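PDB 4OPE: Nrps/pks, which probably catalyses the decarboxylative Claisen condensation that extends the polyketide chain, as a ketosynthase domain of the AT-less oxazolomycin assembly line. Local coordinates for residues Glu293-Arg297 with Ala298-Pro302; Arg477-Pro481 with Ala482-Ala486. One frame throughout, in Å; residues are numbered along the deposited sequence.

Interaction 1. Residues Glu293-Arg297 with Ala298-Pro302; sequences EALER and AGLAP
With CG set beside its backbone N (chi1 -71°), L295 turns its branched end outward from the last turn, where L300 and P302 come round to meet it; CG of L300 swings anti to its own backbone N (chi1 -179°). The two leucine side chains meet at a slant, CD2 of L295 lying 4.0 Å from CD2 of L300, and CD1 of L295 reaches CG of the P302 ring at 4.3 Å. They close a Schellman motif at the C-terminal end of helix 284-298. G299 leaves the helix with positive phi (68°), and the chain turns back to make the motif's pair of bonds. The outer one, nearly straight, runs from L300 N to L295 O at 3.0 Å; the inner one runs from G299 N to E296 O, its donor well above the carbonyl plane of E296. A298 N still bonds to A294 O, as in the helix before it.

F330 packs against both L295 and P302, while I432 of strand 427-434 lies against A298 and L300, so the helix end is seated on the thiolase-fold sheet. On another side of the helix the extended R297 chain runs back to E293, which also forms a salt bridge with R120 of the second subunit. Within the helix R297 NH2 comes 3.1 Å from E293 OE2, but that oxygen lies well off the guanidinium plane, and the pairing is one of charge, with no directed bond.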
loop_
_atom_site.group_PDB
_atom_site.type_symbol
_atom_site.label_atom_id
_atom_site.label_comp_id
_atom_site.label_asym_id
_atom_site.label_seq_id
_atom_site.Cartn_x
_atom_site.Cartn_y
_atom_site.Cartn_z
ATOM N N GLU A 293 -20.700 1.606 -10.343
ATOM C CA GLU A 293 -20.393 2.728 -9.483
ATOM C C GLU A 293 -19.478 3.717 -10.193
ATOM O O GLU A 293 -19.748 4.909 -10.242
ATOM C CB GLU A 293 -19.703 2.202 -8.256
ATOM C CG GLU A 293 -19.952 2.956 -6.967
ATOM C CD GLU A 293 -19.442 2.143 -5.787
ATOM O OE1 GLU A 293 -19.876 0.967 -5.693
ATOM O OE2 GLU A 293 -18.584 2.649 -5.004
ATOM N N ALA A 294 -18.391 3.230 -10.756
ATOM C CA ALA A 294 -17.499 4.104 -11.524
ATOM C C ALA A 294 -18.258 4.931 -12.585
ATOM O O ALA A 294 -18.010 6.125 -12.709
ATOM C CB ALA A 294 -16.421 3.280 -12.200
ATOM N N LEU A 295 -19.170 4.286 -13.323
ATOM C CA LEU A 295 -19.973 4.971 -14.325
ATOM C C LEU A 295 -20.846 6.062 -13.705
ATOM O O LEU A 295 -20.994 7.138 -14.248
ATOM C CB LEU A 295 -20.848 3.986 -15.063
ATOM C CG LEU A 295 -20.153 3.041 -16.020
ATOM C CD1 LEU A 295 -21.066 1.878 -16.363
ATOM C CD2 LEU A 295 -19.782 3.757 -17.295
ATOM N N GLU A 296 -21.415 5.762 -12.555
ATOM C CA GLU A 296 -22.200 6.707 -11.826
ATOM C C GLU A 296 -21.381 7.895 -11.366
ATOM O O GLU A 296 -21.754 9.022 -11.633
ATOM C CB GLU A 296 -22.793 6.039 -10.614
ATOM C CG GLU A 296 -24.295 5.966 -10.668
ATOM C CD GLU A 296 -24.892 6.619 -9.455
ATOM O OE1 GLU A 296 -25.757 5.988 -8.786
ATOM O OE2 GLU A 296 -24.457 7.762 -9.176
ATOM N N ARG A 297 -20.257 7.665 -10.691
ATOM C CA ARG A 297 -19.416 8.775 -10.243
ATOM C C ARG A 297 -18.935 9.640 -11.405
ATOM O O ARG A 297 -18.761 10.827 -11.246
ATOM C CB ARG A 297 -18.230 8.260 -9.488
ATOM C CG ARG A 297 -18.569 7.755 -8.103
ATOM C CD ARG A 297 -17.436 6.876 -7.640
ATOM N NE ARG A 297 -17.605 6.381 -6.290
ATOM C CZ ARG A 297 -16.738 5.572 -5.689
ATOM N NH1 ARG A 297 -15.639 5.158 -6.337
ATOM N NH2 ARG A 297 -16.963 5.177 -4.430
ATOM N N ALA A 298 -18.745 9.028 -12.567
ATOM C CA ALA A 298 -18.305 9.707 -13.761
ATOM C C ALA A 298 -19.411 10.524 -14.427
ATOM O O ALA A 298 -19.139 11.384 -15.279
ATOM C CB ALA A 298 -17.815 8.671 -14.755
ATOM N N GLY A 299 -20.663 10.218 -14.100
ATOM C CA GLY A 299 -21.773 10.792 -14.830
ATOM C C GLY A 299 -21.892 10.300 -16.259
ATOM O O GLY A 299 -22.347 11.018 -17.133
ATOM N N LEU A 300 -21.557 9.044 -16.478
ATOM C CA LEU A 300 -21.412 8.523 -17.812
ATOM C C LEU A 300 -22.332 7.347 -18.017
ATOM O O LEU A 300 -22.491 6.511 -17.153
ATOM C CB LEU A 300 -19.969 8.079 -18.009
ATOM C CG LEU A 300 -19.538 7.514 -19.356
ATOM C CD1 LEU A 300 -19.425 8.629 -20.366
ATOM C CD2 LEU A 300 -18.192 6.848 -19.246
ATOM N N ALA A 301 -22.927 7.291 -19.194
ATOM C CA ALA A 301 -23.768 6.196 -19.593
ATOM C C ALA A 301 -22.951 5.336 -20.483
ATOM O O ALA A 301 -22.099 5.840 -21.222
ATOM C CB ALA A 301 -24.952 6.722 -20.379
ATOM N N PRO A 302 -23.210 4.032 -20.454
ATOM C CA PRO A 302 -22.551 3.128 -21.366
ATOM C C PRO A 302 -22.608 3.594 -22.808
ATOM O O PRO A 302 -21.711 3.343 -23.573
ATOM C CB PRO A 302 -23.332 1.836 -21.173
ATOM C CG PRO A 302 -23.730 1.857 -19.750
ATOM C CD PRO A 302 -23.840 3.305 -19.341
#

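Interaction 2. Residues Arg477-Pro481 with Ala482-Ala486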
loop_
_atom_site.group_PDB
_atom_site.type_symbol
_atom_site.label_atom_id
_atom_site.label_comp_id
_atom_site.label_asym_id
_atom_site.label_seq_id
_atom_site.Cartn_x
_atom_site.Cartn_y
_atom_site.Cartn_z
ATOM N N ARG A 477 10.297 15.680 -36.501
ATOM C CA ARG A 477 10.431 16.619 -37.612
ATOM C C ARG A 477 9.207 17.509 -37.762
ATOM O O ARG A 477 9.326 18.650 -38.130
ATOM C CB ARG A 477 10.705 15.902 -38.915
ATOM C CG ARG A 477 11.246 16.846 -39.946
ATOM C CD ARG A 477 11.516 16.151 -41.266
ATOM N NE ARG A 477 11.933 17.129 -42.270
ATOM C CZ ARG A 477 11.113 17.983 -42.868
ATOM N NH1 ARG A 477 11.601 18.846 -43.756
ATOM N NH2 ARG A 477 9.811 17.981 -42.592
ATOM N N ALA A 478 8.043 17.003 -37.393
ATOM C CA ALA A 478 6.816 17.776 -37.439
ATOM C C ALA A 478 6.585 18.681 -36.241
ATOM O O ALA A 478 5.598 19.413 -36.207
ATOM C CB ALA A 478 5.636 16.825 -37.541
ATOM N N ALA A 479 7.464 18.626 -35.247
ATOM C CA ALA A 479 7.294 19.403 -34.046
ATOM C C ALA A 479 7.460 20.890 -34.324
ATOM O O ALA A 479 8.338 21.297 -35.084
ATOM C CB ALA A 479 8.296 18.940 -33.018
ATOM N N HIS A 480 6.613 21.716 -33.723
ATOM C CA HIS A 480 6.838 23.138 -33.839
ATOM C C HIS A 480 8.155 23.481 -33.135
ATOM O O HIS A 480 8.395 23.039 -32.014
ATOM C CB HIS A 480 5.711 23.943 -33.224
ATOM C CG HIS A 480 5.712 25.379 -33.658
ATOM N ND1 HIS A 480 6.679 26.270 -33.250
ATOM C CD2 HIS A 480 4.904 26.065 -34.488
ATOM C CE1 HIS A 480 6.473 27.443 -33.815
ATOM N NE2 HIS A 480 5.392 27.349 -34.563
ATOM N N PRO A 481 9.018 24.274 -33.806
ATOM C CA PRO A 481 10.360 24.538 -33.275
ATOM C C PRO A 481 10.344 25.292 -31.943
ATOM O O PRO A 481 11.220 25.101 -31.068
ATOM C CB PRO A 481 11.012 25.383 -34.371
ATOM C CG PRO A 481 9.872 25.920 -35.170
ATOM C CD PRO A 481 8.791 24.928 -35.114
ATOM N N ALA A 482 9.391 26.195 -31.818
ATOM C CA ALA A 482 9.230 26.948 -30.582
ATOM C C ALA A 482 8.868 26.032 -29.437
ATOM O O ALA A 482 9.231 26.296 -28.305
ATOM C CB ALA A 482 8.189 28.034 -30.752
ATOM N N ALA A 483 8.157 24.963 -29.749
ATOM C CA ALA A 483 7.728 23.974 -28.779
ATOM C C ALA A 483 8.916 23.127 -28.303
ATOM O O ALA A 483 9.001 22.723 -27.133
ATOM C CB ALA A 483 6.633 23.082 -29.394
ATOM N N VAL A 484 9.829 22.854 -29.223
ATOM C CA VAL A 484 10.986 22.076 -28.891
ATOM C C VAL A 484 11.832 22.888 -27.930
ATOM O O VAL A 484 12.269 22.393 -26.905
ATOM C CB VAL A 484 11.772 21.719 -30.149
ATOM C CG1 VAL A 484 13.130 21.130 -29.791
ATOM C CG2 VAL A 484 10.998 20.710 -30.990
ATOM N N ALA A 485 12.059 24.137 -28.285
ATOM C CA ALA A 485 12.765 25.087 -27.428
ATOM C C ALA A 485 12.124 25.194 -26.065
ATOM O O ALA A 485 12.816 25.074 -25.053
ATOM C CB ALA A 485 12.767 26.482 -28.073
ATOM N N ALA A 486 10.814 25.451 -26.052
ATOM C CA ALA A 486 10.101 25.689 -24.794
ATOM C C ALA A 486 10.242 24.479 -23.869
ATOM O O ALA A 486 10.537 24.632 -22.694
ATOM C CB ALA A 486 8.626 26.021 -25.021
#
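A479 makes the first touch, its CB resting 3.8 Å from CG2 of V484, a small apolar clasp between the incoming loop and the first turn of helix 481-488. H480 follows at the N-cap, and the cap is a histidine ring. CG of H480 stands anti to the backbone N (chi1 -164°), which turns the ring's ND1 edge toward the first N-H of the helix and brings ND1 to within 3.1 Å of A482 N. The amide meets the ring at its edge, only 8° out of plane. ND1 accepts the bond, which is consistent with its proton, if the ring is neutral, being on NE2. CB of A482 lies 3.4 Å from ND1 of H480. The carbonyl of H480 also serves the turn: its oxygen takes V484 N in the carbonyl plane at 3.1 Å and a weaker, more bent bond from A483 N.

P481 opens the helix proper, a position suited to a residue that has no N-H to give. Its carbonyl continues the pattern that H480 O begins. Y449 of strand 449-455 packs against H480, P481, A482 and A485, joining the helix start to that strand, while A483 leans on P561 and V563. A nearly straight bond (176°) runs from A485 N to P481 O at 3.1 Å.

How the interactions relate
Both contacts sit at helix ends, but opposite ones: interaction 1 finishes helix 284-298, and interaction 2 starts helix 481-488. They come one after the other along the chain, with centres 38 Å apart and nearest atoms about 31 Å apart, so neither touches the other. Residues 293-302 belong to the ketosynthase core, against strands 263-272 and 427-434, and reach the second subunit through E293 and R297. Residues 477-486 lie in the region of the C-terminal extension, beside strand 449-455, where no other chain of the assembly touches them. Each centre is about as far from the middle of the chain, 25 and 24 Å, and both contacts are structural.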